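Local structure of cell division protein FtsX (Streptococcus pneumoniae, 6HE6) at residues His40-Tyr43 against Asp44-Asn48; Val14-Arg17 against Lys18-Asp22. The protein forms, with FtsE, an ABC transporter-like complex of cell division, and its large extracellular loop interacts with the essential peptidoglycan hydrolase PcsB. One frame throughout, in Å; residues are numbered along the deposited sequence.

Contact 1 of 2, residues His40-Tyr43 against Asp44-Asn48; sequences HKVY and DSLKN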
# COMPACT_ATOMS: atom_id res chain seq x y z
N HIS A 40 -7.92 -1.30 8.10
CA HIS A 40 -7.97 0.08 7.63
C HIS A 40 -7.40 1.08 8.62
O HIS A 40 -7.59 2.30 8.46
CB HIS A 40 -9.40 0.48 7.24
CG HIS A 40 -9.76 0.14 5.83
ND1 HIS A 40 -8.87 -0.47 4.97
CD2 HIS A 40 -10.90 0.33 5.13
CE1 HIS A 40 -9.45 -0.64 3.79
NE2 HIS A 40 -10.68 -0.17 3.86
N LYS A 41 -6.66 0.60 9.63
CA LYS A 41 -5.98 1.51 10.55
C LYS A 41 -5.06 2.46 9.80
O LYS A 41 -5.02 3.67 10.09
CB LYS A 41 -5.16 0.69 11.57
CG LYS A 41 -5.67 0.75 13.00
CD LYS A 41 -7.13 0.38 13.11
CE LYS A 41 -7.66 0.60 14.52
NZ LYS A 41 -6.73 0.09 15.57
N VAL A 42 -4.28 1.93 8.86
CA VAL A 42 -3.36 2.78 8.10
C VAL A 42 -4.11 3.56 7.04
O VAL A 42 -3.86 4.77 6.86
CB VAL A 42 -2.25 1.93 7.48
CG1 VAL A 42 -1.36 2.80 6.61
CG2 VAL A 42 -1.46 1.23 8.58
N TYR A 43 -5.04 2.91 6.33
CA TYR A 43 -5.87 3.58 5.33
C TYR A 43 -6.49 4.84 5.92
O TYR A 43 -6.36 5.93 5.36
CB TYR A 43 -6.95 2.63 4.78
CG TYR A 43 -8.02 3.31 3.93
CD1 TYR A 43 -7.83 3.49 2.56
CD2 TYR A 43 -9.19 3.80 4.50
CE1 TYR A 43 -8.80 4.13 1.79
CE2 TYR A 43 -10.15 4.44 3.73
CZ TYR A 43 -9.95 4.59 2.38
OH TYR A 43 -10.90 5.23 1.64
N ASP A 44 -7.12 4.72 7.09
CA ASP A 44 -7.90 5.83 7.64
C ASP A 44 -7.02 7.02 8.00
O ASP A 44 -7.40 8.17 7.76
CB ASP A 44 -8.71 5.39 8.85
CG ASP A 44 -9.85 4.46 8.50
OD1 ASP A 44 -10.27 4.46 7.33
OD2 ASP A 44 -10.36 3.78 9.42
N SER A 45 -5.83 6.77 8.58
CA SER A 45 -4.92 7.85 8.94
C SER A 45 -4.44 8.61 7.71
O SER A 45 -4.31 9.84 7.74
CB SER A 45 -3.73 7.29 9.71
OG SER A 45 -4.16 6.61 10.87
N LEU A 46 -4.15 7.89 6.63
CA LEU A 46 -3.81 8.54 5.37
C LEU A 46 -4.99 9.33 4.82
O LEU A 46 -4.87 10.52 4.51
CB LEU A 46 -3.34 7.49 4.35
CG LEU A 46 -2.08 6.67 4.66
CD1 LEU A 46 -1.91 5.51 3.68
CD2 LEU A 46 -0.86 7.56 4.60
N LYS A 47 -6.16 8.69 4.73
CA LYS A 47 -7.38 9.33 4.22
C LYS A 47 -7.79 10.55 5.04
O LYS A 47 -8.44 11.46 4.51
CB LYS A 47 -8.51 8.29 4.19
CG LYS A 47 -9.62 8.54 3.17
CD LYS A 47 -9.14 8.30 1.77
CE LYS A 47 -9.93 9.07 0.71
NZ LYS A 47 -11.14 8.36 0.28
N ASN A 48 -7.40 10.61 6.31
CA ASN A 48 -7.74 11.75 7.16
C ASN A 48 -6.85 12.96 6.92
O ASN A 48 -7.16 14.03 7.45
CB ASN A 48 -7.64 11.35 8.63
CG ASN A 48 -8.90 10.67 9.13
OD1 ASN A 48 -9.94 10.72 8.48
ND2 ASN A 48 -8.80 10.02 10.29
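Tyr43 and Lys47 run side by side down one flank of a short helix. The lysine chain lies along one face of the phenol ring: its CB stands 4.2 Å above the ring plane, offset toward the rim, and its CD reaches 3.5 Å from Tyr43 OH. Both side chains leave the backbone with CG anti to N (chi1 169° for Tyr43), which sends both off the same way, and bends further along the lysine bring NZ to a weak hydrogen bond with Tyr43 OH. The opposite face of the ring meets the imidazole of His40. Asp44 comes at the edge instead, OD1 lying in the ring plane 3.1 Å from Tyr43 CD2, with carboxylate and ring turned 67° apart. On the inner side, Val42 CG1 and Leu46 CD1 touch at 4.0 Å, and Leu46 continues onto Tyr89 and Val91 of the central sheet. In the backbone, Lys47 N bonds to Tyr43 O at 2.8 Å, while Ser45 OG reaches back to Lys41 O. With His40 at the N-cap position and its carbonyl receiving Asp44 N, this is a short amphipathic helix packed on an antiparallel sheet.

Contact 2 of 2, residues Val14-Arg17 against Lys18-Asp22; sequences VYIR and KDVED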
# COMPACT_ATOMS: atom_id res chain seq x y z
N VAL A 14 3.17 4.21 0.18
CA VAL A 14 3.25 3.92 1.60
C VAL A 14 3.27 2.41 1.76
O VAL A 14 2.26 1.75 1.49
CB VAL A 14 2.09 4.55 2.38
CG1 VAL A 14 2.20 4.19 3.86
CG2 VAL A 14 2.11 6.04 2.20
N TYR A 15 4.40 1.86 2.20
CA TYR A 15 4.57 0.42 2.35
C TYR A 15 4.17 -0.03 3.75
O TYR A 15 4.51 0.62 4.73
CB TYR A 15 6.01 -0.00 2.06
CG TYR A 15 6.39 0.27 0.64
CD1 TYR A 15 6.01 -0.60 -0.36
CD2 TYR A 15 7.08 1.41 0.30
CE1 TYR A 15 6.32 -0.34 -1.68
CE2 TYR A 15 7.41 1.67 -1.02
CZ TYR A 15 7.02 0.79 -2.00
OH TYR A 15 7.34 1.04 -3.31
N ILE A 16 3.44 -1.14 3.82
CA ILE A 16 2.84 -1.61 5.07
C ILE A 16 3.74 -2.69 5.65
O ILE A 16 4.30 -3.50 4.89
CB ILE A 16 1.41 -2.17 4.84
CG1 ILE A 16 0.51 -1.10 4.24
CG2 ILE A 16 0.79 -2.66 6.15
CD1 ILE A 16 -0.64 -1.69 3.45
N ARG A 17 3.90 -2.69 6.98
CA ARG A 17 4.68 -3.73 7.65
C ARG A 17 4.17 -5.11 7.27
O ARG A 17 2.96 -5.33 7.15
CB ARG A 17 4.62 -3.57 9.18
CG ARG A 17 5.41 -2.40 9.75
CD ARG A 17 5.87 -2.68 11.16
NE ARG A 17 6.65 -3.91 11.20
CZ ARG A 17 6.69 -4.74 12.24
NH1 ARG A 17 5.97 -4.49 13.32
NH2 ARG A 17 7.43 -5.84 12.18
N LYS A 18 5.10 -6.05 7.10
CA LYS A 18 4.77 -7.36 6.54
C LYS A 18 3.82 -8.16 7.43
O LYS A 18 3.21 -9.13 6.95
CB LYS A 18 6.05 -8.15 6.29
CG LYS A 18 6.47 -8.20 4.83
CD LYS A 18 7.64 -9.14 4.61
CE LYS A 18 7.87 -9.39 3.12
NZ LYS A 18 6.61 -9.71 2.38
N ASP A 19 3.66 -7.79 8.70
CA ASP A 19 2.81 -8.52 9.62
C ASP A 19 1.49 -7.81 9.89
O ASP A 19 0.76 -8.21 10.81
CB ASP A 19 3.54 -8.73 10.94
CG ASP A 19 4.02 -7.42 11.54
OD1 ASP A 19 5.11 -6.95 11.14
OD2 ASP A 19 3.29 -6.86 12.39
N VAL A 20 1.19 -6.75 9.14
CA VAL A 20 -0.06 -6.00 9.27
C VAL A 20 -0.86 -6.23 7.99
O VAL A 20 -0.34 -6.07 6.88
CB VAL A 20 0.20 -4.49 9.49
CG1 VAL A 20 -1.02 -3.66 9.17
CG2 VAL A 20 0.68 -4.22 10.91
N GLU A 21 -2.12 -6.62 8.15
CA GLU A 21 -3.00 -6.81 7.01
C GLU A 21 -4.04 -5.69 7.08
O GLU A 21 -5.13 -5.84 7.61
CB GLU A 21 -3.61 -8.23 7.02
CG GLU A 21 -2.63 -9.29 6.50
CD GLU A 21 -2.90 -10.68 7.03
OE1 GLU A 21 -4.06 -11.12 6.98
OE2 GLU A 21 -1.94 -11.34 7.49
N ASP A 22 -3.66 -4.53 6.54
CA ASP A 22 -4.52 -3.36 6.65
C ASP A 22 -5.75 -3.46 5.75
O ASP A 22 -6.77 -2.83 6.05
CB ASP A 22 -3.73 -2.10 6.31
CG ASP A 22 -4.38 -0.85 6.85
OD1 ASP A 22 -4.42 -0.71 8.08
OD2 ASP A 22 -4.84 -0.00 6.04
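Ile16 and Val20 meet where the strand 11-16 gives way to a type I beta turn, Arg17 to Val20, that carries the chain out of the four-stranded antiparallel sheet. Before the turn, Val14 and Tyr15 are still held in the sheet, their backbones bonded to its neighbouring strands 88-93 and 112-116. Ile16, the last strand residue, turns its CG2 methyl toward the returning chain, 3.7 Å from Val20 CG1, and the two side chains cross at about a right angle. Each of these methyls is anti to its own backbone N, Val20 with chi1 162°, and this brings them together inside the bend. On the buried side, Ile16 CD1 lies 4.2 Å from Asp22 CB; the carboxylate of that buried aspartate is taken up by Tyr89 OH and the backbone N-H groups of Val42 and Tyr43. Arg17 opens the turn. Its carbonyl oxygen accepts Val20 N at 3.0 Å, with the donor well above the carbonyl plane, the closing bond of the turn. Its side chain curls over the exposed outer side to meet Asp19, whose first torsion of 56° sets CG between the backbone N and the carbonyl carbon. Guanidinium and carboxylate planes stand 67° apart. Because Asp19 OD1 sits over the guanidinium face, 2.8 Å from Arg17 NH2, no N-H points at it and the salt bridge rests on charge.

Both are local contacts, yet they illustrate how chemistry follows position within one domain. Each is partly buried: Val42 and Leu46 are the buried residues of contact 1, Ile16 and Asp22 those of contact 2, while Lys41, Lys47, Arg17 and Asp19 are exposed. Contact 1 is built on helical repeats, with a partly exposed tyrosine set between sheet and polar neighbours; contact 2 is a strand-to-turn junction with aliphatic packing within the bend and an ion pair outside. The two meet directly at Asp22, whose carboxylate faces the helix start and whose backbone O lies 2.8 Å from His40 N. Deeper in, Leu46 CD2 and Val14 CG2 pack at 4.1 Å, joining helix 41-47 to strand 11-16.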